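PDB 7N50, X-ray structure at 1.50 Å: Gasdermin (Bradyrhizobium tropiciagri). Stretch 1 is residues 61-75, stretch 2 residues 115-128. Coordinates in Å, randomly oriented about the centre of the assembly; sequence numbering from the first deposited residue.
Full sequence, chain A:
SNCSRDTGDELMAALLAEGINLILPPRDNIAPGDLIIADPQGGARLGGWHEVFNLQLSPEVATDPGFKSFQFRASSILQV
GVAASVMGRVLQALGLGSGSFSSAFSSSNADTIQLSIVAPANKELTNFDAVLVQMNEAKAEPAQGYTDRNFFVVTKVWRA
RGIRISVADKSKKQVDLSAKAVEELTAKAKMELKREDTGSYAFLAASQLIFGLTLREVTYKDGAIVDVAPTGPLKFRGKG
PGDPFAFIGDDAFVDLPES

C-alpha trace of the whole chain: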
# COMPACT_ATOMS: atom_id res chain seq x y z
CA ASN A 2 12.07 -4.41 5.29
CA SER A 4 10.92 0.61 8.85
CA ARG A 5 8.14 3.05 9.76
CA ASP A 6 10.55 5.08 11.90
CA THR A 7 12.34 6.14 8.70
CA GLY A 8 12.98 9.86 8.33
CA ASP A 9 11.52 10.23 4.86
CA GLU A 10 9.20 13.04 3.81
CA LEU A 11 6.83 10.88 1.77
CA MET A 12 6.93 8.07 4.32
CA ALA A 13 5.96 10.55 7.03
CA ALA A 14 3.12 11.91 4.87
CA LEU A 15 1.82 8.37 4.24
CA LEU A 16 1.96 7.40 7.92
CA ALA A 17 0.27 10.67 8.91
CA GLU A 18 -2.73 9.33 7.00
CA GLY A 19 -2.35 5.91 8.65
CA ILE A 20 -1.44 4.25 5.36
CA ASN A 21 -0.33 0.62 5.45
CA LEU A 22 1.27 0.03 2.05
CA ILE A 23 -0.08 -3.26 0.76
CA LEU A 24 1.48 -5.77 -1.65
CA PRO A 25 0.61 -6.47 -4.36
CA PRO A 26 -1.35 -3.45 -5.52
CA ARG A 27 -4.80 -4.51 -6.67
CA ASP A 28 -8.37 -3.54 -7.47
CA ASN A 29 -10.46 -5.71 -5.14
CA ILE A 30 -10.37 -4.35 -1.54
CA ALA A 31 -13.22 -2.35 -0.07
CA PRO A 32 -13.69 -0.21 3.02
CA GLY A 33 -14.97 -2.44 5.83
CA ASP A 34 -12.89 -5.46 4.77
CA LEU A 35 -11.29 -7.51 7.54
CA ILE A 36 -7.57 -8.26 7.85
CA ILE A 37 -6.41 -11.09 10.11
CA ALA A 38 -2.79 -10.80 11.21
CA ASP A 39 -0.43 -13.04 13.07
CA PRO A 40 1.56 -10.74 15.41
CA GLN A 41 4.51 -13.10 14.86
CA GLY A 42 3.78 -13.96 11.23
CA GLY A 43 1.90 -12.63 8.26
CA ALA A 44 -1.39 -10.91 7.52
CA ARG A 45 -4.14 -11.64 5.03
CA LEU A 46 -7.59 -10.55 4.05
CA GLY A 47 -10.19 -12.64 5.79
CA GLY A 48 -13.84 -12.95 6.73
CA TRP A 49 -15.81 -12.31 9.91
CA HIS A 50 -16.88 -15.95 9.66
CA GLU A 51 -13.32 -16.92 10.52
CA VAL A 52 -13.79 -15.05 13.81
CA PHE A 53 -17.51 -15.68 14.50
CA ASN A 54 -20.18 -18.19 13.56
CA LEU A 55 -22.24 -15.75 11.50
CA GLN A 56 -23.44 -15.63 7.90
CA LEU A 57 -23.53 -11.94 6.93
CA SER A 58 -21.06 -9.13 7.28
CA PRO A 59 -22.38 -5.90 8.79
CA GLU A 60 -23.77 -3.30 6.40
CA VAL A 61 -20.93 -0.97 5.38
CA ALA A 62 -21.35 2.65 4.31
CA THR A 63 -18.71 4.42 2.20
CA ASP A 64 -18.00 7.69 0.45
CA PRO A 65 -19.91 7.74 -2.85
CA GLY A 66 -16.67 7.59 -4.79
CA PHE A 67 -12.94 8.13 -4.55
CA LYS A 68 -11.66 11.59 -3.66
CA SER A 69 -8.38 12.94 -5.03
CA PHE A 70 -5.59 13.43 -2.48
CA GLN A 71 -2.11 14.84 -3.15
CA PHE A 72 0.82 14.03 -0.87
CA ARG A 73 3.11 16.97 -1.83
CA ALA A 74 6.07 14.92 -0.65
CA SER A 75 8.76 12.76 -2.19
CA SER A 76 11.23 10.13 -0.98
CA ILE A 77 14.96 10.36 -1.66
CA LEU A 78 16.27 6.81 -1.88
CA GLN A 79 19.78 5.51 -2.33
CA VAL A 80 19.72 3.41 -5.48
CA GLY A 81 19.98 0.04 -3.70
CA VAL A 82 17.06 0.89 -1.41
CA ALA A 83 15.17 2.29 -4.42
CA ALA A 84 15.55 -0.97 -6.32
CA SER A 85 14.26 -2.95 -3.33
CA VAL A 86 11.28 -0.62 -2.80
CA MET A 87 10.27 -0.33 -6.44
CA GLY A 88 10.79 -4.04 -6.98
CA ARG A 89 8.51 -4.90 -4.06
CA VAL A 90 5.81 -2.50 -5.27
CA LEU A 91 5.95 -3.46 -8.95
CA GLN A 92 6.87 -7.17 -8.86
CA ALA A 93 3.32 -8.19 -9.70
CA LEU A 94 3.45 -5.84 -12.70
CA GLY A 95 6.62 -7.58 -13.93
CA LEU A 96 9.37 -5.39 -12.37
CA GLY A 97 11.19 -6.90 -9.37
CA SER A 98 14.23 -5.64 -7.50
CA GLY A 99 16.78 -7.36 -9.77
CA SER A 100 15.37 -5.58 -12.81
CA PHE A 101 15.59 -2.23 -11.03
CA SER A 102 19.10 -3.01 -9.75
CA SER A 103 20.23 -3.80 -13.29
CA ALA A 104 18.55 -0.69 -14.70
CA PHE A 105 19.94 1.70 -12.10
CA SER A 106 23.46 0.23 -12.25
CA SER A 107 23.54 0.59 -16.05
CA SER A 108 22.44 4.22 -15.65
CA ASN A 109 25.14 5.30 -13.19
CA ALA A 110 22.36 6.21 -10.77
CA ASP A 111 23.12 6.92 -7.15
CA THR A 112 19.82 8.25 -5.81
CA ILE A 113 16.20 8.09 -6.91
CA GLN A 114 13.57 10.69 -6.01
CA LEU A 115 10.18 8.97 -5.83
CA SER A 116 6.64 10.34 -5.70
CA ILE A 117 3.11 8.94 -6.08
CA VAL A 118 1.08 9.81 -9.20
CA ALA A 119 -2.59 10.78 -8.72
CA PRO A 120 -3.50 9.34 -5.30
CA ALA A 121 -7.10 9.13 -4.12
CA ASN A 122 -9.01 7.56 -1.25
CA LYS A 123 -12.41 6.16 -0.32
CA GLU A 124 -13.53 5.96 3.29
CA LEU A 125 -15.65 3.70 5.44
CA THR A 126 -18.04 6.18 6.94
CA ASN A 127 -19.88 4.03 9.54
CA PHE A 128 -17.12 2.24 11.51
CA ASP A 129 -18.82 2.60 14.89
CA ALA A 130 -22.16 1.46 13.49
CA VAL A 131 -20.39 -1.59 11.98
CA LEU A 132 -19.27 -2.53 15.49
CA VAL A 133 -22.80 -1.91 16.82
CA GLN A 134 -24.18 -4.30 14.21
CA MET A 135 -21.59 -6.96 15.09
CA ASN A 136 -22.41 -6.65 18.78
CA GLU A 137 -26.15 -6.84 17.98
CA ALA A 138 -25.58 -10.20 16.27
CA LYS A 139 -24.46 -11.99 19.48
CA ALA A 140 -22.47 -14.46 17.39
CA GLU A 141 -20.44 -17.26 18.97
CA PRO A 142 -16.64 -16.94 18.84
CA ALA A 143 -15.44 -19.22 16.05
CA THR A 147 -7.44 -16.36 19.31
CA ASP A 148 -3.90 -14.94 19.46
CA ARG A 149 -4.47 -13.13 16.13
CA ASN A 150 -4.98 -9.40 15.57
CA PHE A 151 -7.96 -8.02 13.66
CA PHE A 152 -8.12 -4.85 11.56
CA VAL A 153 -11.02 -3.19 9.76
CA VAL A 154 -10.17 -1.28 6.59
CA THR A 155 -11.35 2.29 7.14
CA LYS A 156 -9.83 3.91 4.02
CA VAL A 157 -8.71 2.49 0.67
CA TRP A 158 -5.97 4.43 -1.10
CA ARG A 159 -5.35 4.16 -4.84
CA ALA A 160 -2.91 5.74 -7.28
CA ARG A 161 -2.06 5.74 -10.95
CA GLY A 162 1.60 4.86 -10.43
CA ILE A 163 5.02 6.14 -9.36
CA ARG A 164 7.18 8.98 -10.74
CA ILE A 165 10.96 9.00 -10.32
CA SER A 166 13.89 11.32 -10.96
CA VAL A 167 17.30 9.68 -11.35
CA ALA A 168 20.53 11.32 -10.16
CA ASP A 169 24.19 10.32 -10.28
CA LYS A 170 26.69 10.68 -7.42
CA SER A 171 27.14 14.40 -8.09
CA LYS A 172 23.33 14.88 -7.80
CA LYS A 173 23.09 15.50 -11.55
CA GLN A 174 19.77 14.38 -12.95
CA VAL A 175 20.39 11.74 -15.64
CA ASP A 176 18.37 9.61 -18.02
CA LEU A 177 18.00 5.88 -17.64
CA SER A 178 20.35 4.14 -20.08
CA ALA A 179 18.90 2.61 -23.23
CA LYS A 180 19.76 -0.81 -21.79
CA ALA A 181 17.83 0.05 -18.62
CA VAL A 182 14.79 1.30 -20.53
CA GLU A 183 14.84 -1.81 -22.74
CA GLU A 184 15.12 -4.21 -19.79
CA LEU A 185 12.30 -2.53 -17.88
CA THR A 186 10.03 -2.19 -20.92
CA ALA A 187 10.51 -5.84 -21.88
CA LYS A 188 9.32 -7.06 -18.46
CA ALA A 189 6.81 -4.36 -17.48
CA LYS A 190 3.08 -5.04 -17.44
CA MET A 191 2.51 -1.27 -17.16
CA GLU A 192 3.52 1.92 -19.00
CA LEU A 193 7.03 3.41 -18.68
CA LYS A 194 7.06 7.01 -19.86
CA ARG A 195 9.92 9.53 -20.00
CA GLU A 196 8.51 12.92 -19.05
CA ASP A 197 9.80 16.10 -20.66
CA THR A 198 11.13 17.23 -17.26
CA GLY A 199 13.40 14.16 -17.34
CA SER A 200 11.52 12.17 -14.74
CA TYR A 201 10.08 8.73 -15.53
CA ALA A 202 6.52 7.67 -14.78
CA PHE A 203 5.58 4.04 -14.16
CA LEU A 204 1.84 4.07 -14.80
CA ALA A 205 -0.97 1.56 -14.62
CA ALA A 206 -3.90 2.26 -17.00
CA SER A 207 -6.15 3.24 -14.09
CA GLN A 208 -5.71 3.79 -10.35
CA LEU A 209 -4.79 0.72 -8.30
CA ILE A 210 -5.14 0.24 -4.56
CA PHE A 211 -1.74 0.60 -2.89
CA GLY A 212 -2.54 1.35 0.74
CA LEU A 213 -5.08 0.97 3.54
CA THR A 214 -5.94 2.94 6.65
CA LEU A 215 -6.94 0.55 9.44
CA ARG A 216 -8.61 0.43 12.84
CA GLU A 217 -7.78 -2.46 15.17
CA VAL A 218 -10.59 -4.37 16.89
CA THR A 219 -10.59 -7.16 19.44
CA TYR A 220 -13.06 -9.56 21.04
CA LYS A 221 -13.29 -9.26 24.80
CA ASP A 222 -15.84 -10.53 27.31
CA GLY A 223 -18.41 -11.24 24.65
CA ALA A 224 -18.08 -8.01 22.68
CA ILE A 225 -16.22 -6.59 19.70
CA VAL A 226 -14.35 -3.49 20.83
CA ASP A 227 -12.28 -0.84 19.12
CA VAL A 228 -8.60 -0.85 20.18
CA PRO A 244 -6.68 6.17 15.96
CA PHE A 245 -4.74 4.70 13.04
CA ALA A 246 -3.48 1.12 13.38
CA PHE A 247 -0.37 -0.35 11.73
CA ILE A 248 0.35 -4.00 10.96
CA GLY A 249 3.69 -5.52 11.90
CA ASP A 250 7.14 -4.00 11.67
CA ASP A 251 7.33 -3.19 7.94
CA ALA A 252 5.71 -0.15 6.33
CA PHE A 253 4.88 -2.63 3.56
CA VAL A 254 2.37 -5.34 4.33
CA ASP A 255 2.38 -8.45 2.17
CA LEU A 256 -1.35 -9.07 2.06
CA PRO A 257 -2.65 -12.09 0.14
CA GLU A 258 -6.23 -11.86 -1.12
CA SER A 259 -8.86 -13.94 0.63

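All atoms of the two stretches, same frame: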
# COMPACT_ATOMS: atom_id res chain seq x y z
N VAL A 61 -21.95 -2.02 5.42
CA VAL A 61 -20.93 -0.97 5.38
C VAL A 61 -21.45 0.21 4.59
O VAL A 61 -22.19 0.05 3.60
CB VAL A 61 -19.57 -1.46 4.81
CG1 VAL A 61 -19.05 -2.66 5.56
CG2 VAL A 61 -19.65 -1.72 3.33
N ALA A 62 -21.09 1.41 5.03
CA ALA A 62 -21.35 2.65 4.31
C ALA A 62 -20.02 3.28 3.92
O ALA A 62 -19.06 3.25 4.70
CB ALA A 62 -22.16 3.65 5.14
N THR A 63 -19.94 3.82 2.69
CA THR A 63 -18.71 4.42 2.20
C THR A 63 -18.97 5.79 1.58
O THR A 63 -20.11 6.16 1.30
CB THR A 63 -18.02 3.54 1.15
OG1 THR A 63 -18.84 3.48 -0.03
CG2 THR A 63 -17.84 2.13 1.69
N ASP A 64 -17.88 6.53 1.32
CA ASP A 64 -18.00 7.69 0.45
C ASP A 64 -18.58 7.24 -0.89
O ASP A 64 -18.26 6.15 -1.37
CB ASP A 64 -16.62 8.31 0.16
CG ASP A 64 -15.92 8.83 1.39
OD1 ASP A 64 -16.60 9.35 2.32
OD2 ASP A 64 -14.67 8.76 1.39
N PRO A 65 -19.33 8.11 -1.55
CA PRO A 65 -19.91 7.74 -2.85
C PRO A 65 -18.88 7.36 -3.88
O PRO A 65 -19.16 6.52 -4.75
CB PRO A 65 -20.66 9.02 -3.24
CG PRO A 65 -21.09 9.59 -1.92
CD PRO A 65 -19.89 9.37 -1.04
N GLY A 66 -17.69 7.94 -3.82
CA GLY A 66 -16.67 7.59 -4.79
C GLY A 66 -15.32 7.94 -4.19
O GLY A 66 -15.23 8.41 -3.06
N PHE A 67 -14.27 7.72 -4.97
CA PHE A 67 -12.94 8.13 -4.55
C PHE A 67 -12.78 9.63 -4.65
O PHE A 67 -13.35 10.30 -5.52
CB PHE A 67 -11.88 7.42 -5.38
CG PHE A 67 -11.62 6.02 -4.94
CD1 PHE A 67 -12.49 5.00 -5.31
CD2 PHE A 67 -10.53 5.72 -4.12
CE1 PHE A 67 -12.26 3.69 -4.87
CE2 PHE A 67 -10.29 4.41 -3.67
CZ PHE A 67 -11.18 3.39 -4.06
N LYS A 68 -11.97 10.17 -3.75
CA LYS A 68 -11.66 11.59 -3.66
C LYS A 68 -10.17 11.78 -3.90
O LYS A 68 -9.36 11.09 -3.29
CB LYS A 68 -12.01 12.12 -2.27
CG LYS A 68 -13.50 12.12 -1.93
CD LYS A 68 -14.31 12.95 -2.94
CE LYS A 68 -15.81 13.00 -2.60
NZ LYS A 68 -16.44 11.64 -2.46
N SER A 69 -9.80 12.72 -4.78
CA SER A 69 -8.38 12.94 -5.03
C SER A 69 -7.67 13.42 -3.77
O SER A 69 -8.24 14.12 -2.93
CB SER A 69 -8.19 13.97 -6.15
OG SER A 69 -8.91 13.59 -7.31
N PHE A 70 -6.39 13.07 -3.65
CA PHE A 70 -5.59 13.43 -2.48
C PHE A 70 -4.14 13.52 -2.91
O PHE A 70 -3.59 12.52 -3.37
CB PHE A 70 -5.74 12.38 -1.37
CG PHE A 70 -5.08 12.77 -0.07
CD1 PHE A 70 -3.71 12.68 0.10
CD2 PHE A 70 -5.85 13.23 0.99
CE1 PHE A 70 -3.12 13.05 1.30
CE2 PHE A 70 -5.27 13.60 2.19
CZ PHE A 70 -3.91 13.51 2.34
N GLN A 71 -3.50 14.67 -2.74
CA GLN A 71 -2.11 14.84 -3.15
C GLN A 71 -1.19 14.81 -1.93
O GLN A 71 -1.50 15.42 -0.91
CB GLN A 71 -1.93 16.16 -3.90
CG GLN A 71 -2.57 16.17 -5.27
CD GLN A 71 -1.89 15.23 -6.25
OE1 GLN A 71 -0.76 14.80 -6.03
NE2 GLN A 71 -2.58 14.90 -7.34
N PHE A 72 -0.05 14.12 -2.04
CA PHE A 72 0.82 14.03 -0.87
C PHE A 72 1.81 15.18 -0.74
O PHE A 72 2.23 15.48 0.39
CB PHE A 72 1.53 12.68 -0.85
CG PHE A 72 0.61 11.58 -0.47
CD1 PHE A 72 0.11 11.51 0.82
CD2 PHE A 72 0.18 10.66 -1.41
CE1 PHE A 72 -0.78 10.51 1.18
CE2 PHE A 72 -0.70 9.67 -1.05
CZ PHE A 72 -1.19 9.61 0.24
N ARG A 73 2.15 15.86 -1.84
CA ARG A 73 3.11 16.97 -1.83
C ARG A 73 4.38 16.61 -1.07
O ARG A 73 4.92 17.40 -0.29
CB ARG A 73 2.48 18.25 -1.27
CG ARG A 73 1.46 18.87 -2.21
CD ARG A 73 2.08 19.14 -3.56
NE ARG A 73 1.69 18.15 -4.56
CZ ARG A 73 2.30 17.98 -5.73
NH1 ARG A 73 3.37 18.69 -6.05
NH2 ARG A 73 1.83 17.08 -6.58
N ALA A 74 4.86 15.40 -1.29
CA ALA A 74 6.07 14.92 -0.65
C ALA A 74 6.72 13.91 -1.57
O ALA A 74 6.05 13.22 -2.34
CB ALA A 74 5.77 14.30 0.71
N SER A 75 8.03 13.78 -1.46
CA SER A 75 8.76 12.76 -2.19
C SER A 75 9.73 12.07 -1.25
O SER A 75 10.05 12.59 -0.17
CB SER A 75 9.50 13.37 -3.40
OG SER A 75 10.32 14.46 -2.99
N LEU A 115 11.39 9.73 -5.53
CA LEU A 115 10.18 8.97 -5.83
C LEU A 115 8.95 9.70 -5.32
O LEU A 115 8.93 10.18 -4.19
CB LEU A 115 10.29 7.59 -5.21
CG LEU A 115 9.14 6.65 -5.42
CD1 LEU A 115 9.73 5.26 -5.31
CD2 LEU A 115 8.06 6.86 -4.38
N SER A 116 7.89 9.76 -6.15
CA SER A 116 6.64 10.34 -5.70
C SER A 116 5.49 9.53 -6.28
O SER A 116 5.69 8.69 -7.16
CB SER A 116 6.48 11.80 -6.10
OG SER A 116 6.61 11.93 -7.50
N ILE A 117 4.29 9.73 -5.74
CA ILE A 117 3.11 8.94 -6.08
C ILE A 117 2.24 9.76 -7.03
O ILE A 117 1.96 10.94 -6.78
CB ILE A 117 2.33 8.55 -4.81
CG1 ILE A 117 3.20 7.68 -3.90
CG2 ILE A 117 1.05 7.77 -5.20
CD1 ILE A 117 2.56 7.50 -2.53
N VAL A 118 1.81 9.13 -8.14
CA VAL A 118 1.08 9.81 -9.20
C VAL A 118 -0.40 9.62 -8.95
O VAL A 118 -0.87 8.48 -8.86
CB VAL A 118 1.47 9.25 -10.57
CG1 VAL A 118 0.68 9.96 -11.64
CG2 VAL A 118 2.97 9.44 -10.85
N ALA A 119 -1.12 10.72 -8.79
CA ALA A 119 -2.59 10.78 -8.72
C ALA A 119 -3.19 9.87 -7.64
O ALA A 119 -3.96 8.94 -7.94
CB ALA A 119 -3.20 10.45 -10.10
N PRO A 120 -2.87 10.10 -6.38
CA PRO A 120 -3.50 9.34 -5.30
C PRO A 120 -4.93 9.79 -5.05
O PRO A 120 -5.33 10.93 -5.37
CB PRO A 120 -2.61 9.62 -4.08
CG PRO A 120 -1.65 10.73 -4.51
CD PRO A 120 -2.02 11.20 -5.88
N ALA A 121 -5.71 8.88 -4.47
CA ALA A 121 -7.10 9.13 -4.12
C ALA A 121 -7.49 8.18 -3.00
O ALA A 121 -6.85 7.15 -2.80
CB ALA A 121 -8.03 8.93 -5.31
N ASN A 122 -8.56 8.51 -2.27
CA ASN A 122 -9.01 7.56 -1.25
C ASN A 122 -10.53 7.47 -1.19
O ASN A 122 -11.26 8.32 -1.69
CB ASN A 122 -8.45 7.90 0.15
CG ASN A 122 -8.98 9.18 0.70
OD1 ASN A 122 -10.17 9.31 0.97
ND2 ASN A 122 -8.09 10.14 0.91
N LYS A 123 -10.99 6.41 -0.54
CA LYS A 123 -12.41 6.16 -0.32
C LYS A 123 -12.55 5.65 1.10
O LYS A 123 -11.84 4.72 1.50
CB LYS A 123 -12.97 5.15 -1.33
CG LYS A 123 -14.46 4.82 -1.16
CD LYS A 123 -14.92 3.81 -2.23
CE LYS A 123 -16.24 3.14 -1.96
NZ LYS A 123 -16.70 2.43 -3.20
N GLU A 124 -13.45 6.25 1.86
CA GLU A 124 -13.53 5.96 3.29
C GLU A 124 -14.75 5.13 3.63
O GLU A 124 -15.82 5.26 3.01
CB GLU A 124 -13.56 7.27 4.09
CG GLU A 124 -12.43 8.22 3.73
CD GLU A 124 -12.25 9.35 4.72
OE1 GLU A 124 -12.96 9.37 5.75
OE2 GLU A 124 -11.40 10.22 4.45
N LEU A 125 -14.56 4.28 4.66
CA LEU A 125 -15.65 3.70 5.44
C LEU A 125 -16.22 4.80 6.32
O LEU A 125 -15.49 5.40 7.11
CB LEU A 125 -15.14 2.56 6.32
CG LEU A 125 -16.15 1.88 7.24
CD1 LEU A 125 -17.04 1.03 6.39
CD2 LEU A 125 -15.40 1.02 8.27
N THR A 126 -17.50 5.07 6.19
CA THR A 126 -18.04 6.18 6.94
C THR A 126 -18.73 5.77 8.22
O THR A 126 -18.94 6.64 9.07
CB THR A 126 -19.00 7.00 6.08
OG1 THR A 126 -20.10 6.19 5.66
CG2 THR A 126 -18.30 7.58 4.87
N ASN A 127 -19.06 4.47 8.41
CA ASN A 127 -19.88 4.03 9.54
C ASN A 127 -19.16 2.99 10.42
O ASN A 127 -19.77 2.02 10.87
CB ASN A 127 -21.24 3.49 9.05
CG ASN A 127 -21.12 2.15 8.33
OD1 ASN A 127 -20.11 1.86 7.71
ND2 ASN A 127 -22.17 1.32 8.42
N PHE A 128 -17.88 3.21 10.70
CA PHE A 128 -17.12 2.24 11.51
C PHE A 128 -17.82 1.89 12.81
O PHE A 128 -17.96 0.71 13.17
CB PHE A 128 -15.73 2.77 11.83
CG PHE A 128 -14.94 1.88 12.76
CD1 PHE A 128 -14.28 0.76 12.29
CD2 PHE A 128 -14.89 2.17 14.12
CE1 PHE A 128 -13.57 -0.07 13.18
CE2 PHE A 128 -14.17 1.35 15.01
CZ PHE A 128 -13.50 0.24 14.52
O HOH W 1 -21.61 7.14 3.46
O HOH W 2 -0.10 13.47 -9.02
O HOH W 3 1.24 12.81 -4.75
O HOH W 4 4.02 11.78 -3.69

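The two stretches run antiparallel and are joined by two short ladders whose register shifts by two residues between Thr63 and Lys68. In the first, Thr63 faces Leu125 in a single bridge (CA to CA, 4.5 Å). Thr126 N donates to Ala62 O (2.8 Å, 169° at the hydrogen), and Asp64 N donates to Glu124 O (3.0 Å, 154°). Side chains complete this end: Ala62 N reaches Asn127 OD1 (2.9 Å, 164°), while Asp64 OD2 accepts from Glu124 N (2.8 Å), so Asp64 and Glu124 are bonded twice.

In the second ladder, Lys68 and Asn122 exchange a reciprocal pair, Lys68 N to Asn122 O and Asn122 N to Lys68 O, both 2.9 Å. Phe70 N then donates to Pro120 O (2.9 Å, 157°); proline, lacking an amide hydrogen, can serve here only as acceptor.

Beyond Phe70 the backbones separate, Phe72 and Ile117 lying 7.6 Å apart CA to CA, and water fills the gap. Water 3 donates to Gln71 OE1 (3.1 Å) and Ile117 O (2.9 Å); water 4 donates to Ala74 O (2.8 Å) and accepts from Ile117 N (2.9 Å).

Apolar packing accompanies these bonds. Lys123 CB sits 3.6 Å from the Phe67 ring centroid, 8° off its normal, a CH-pi contact, and Phe72 CE2 meets Pro120 CB at 3.6 Å.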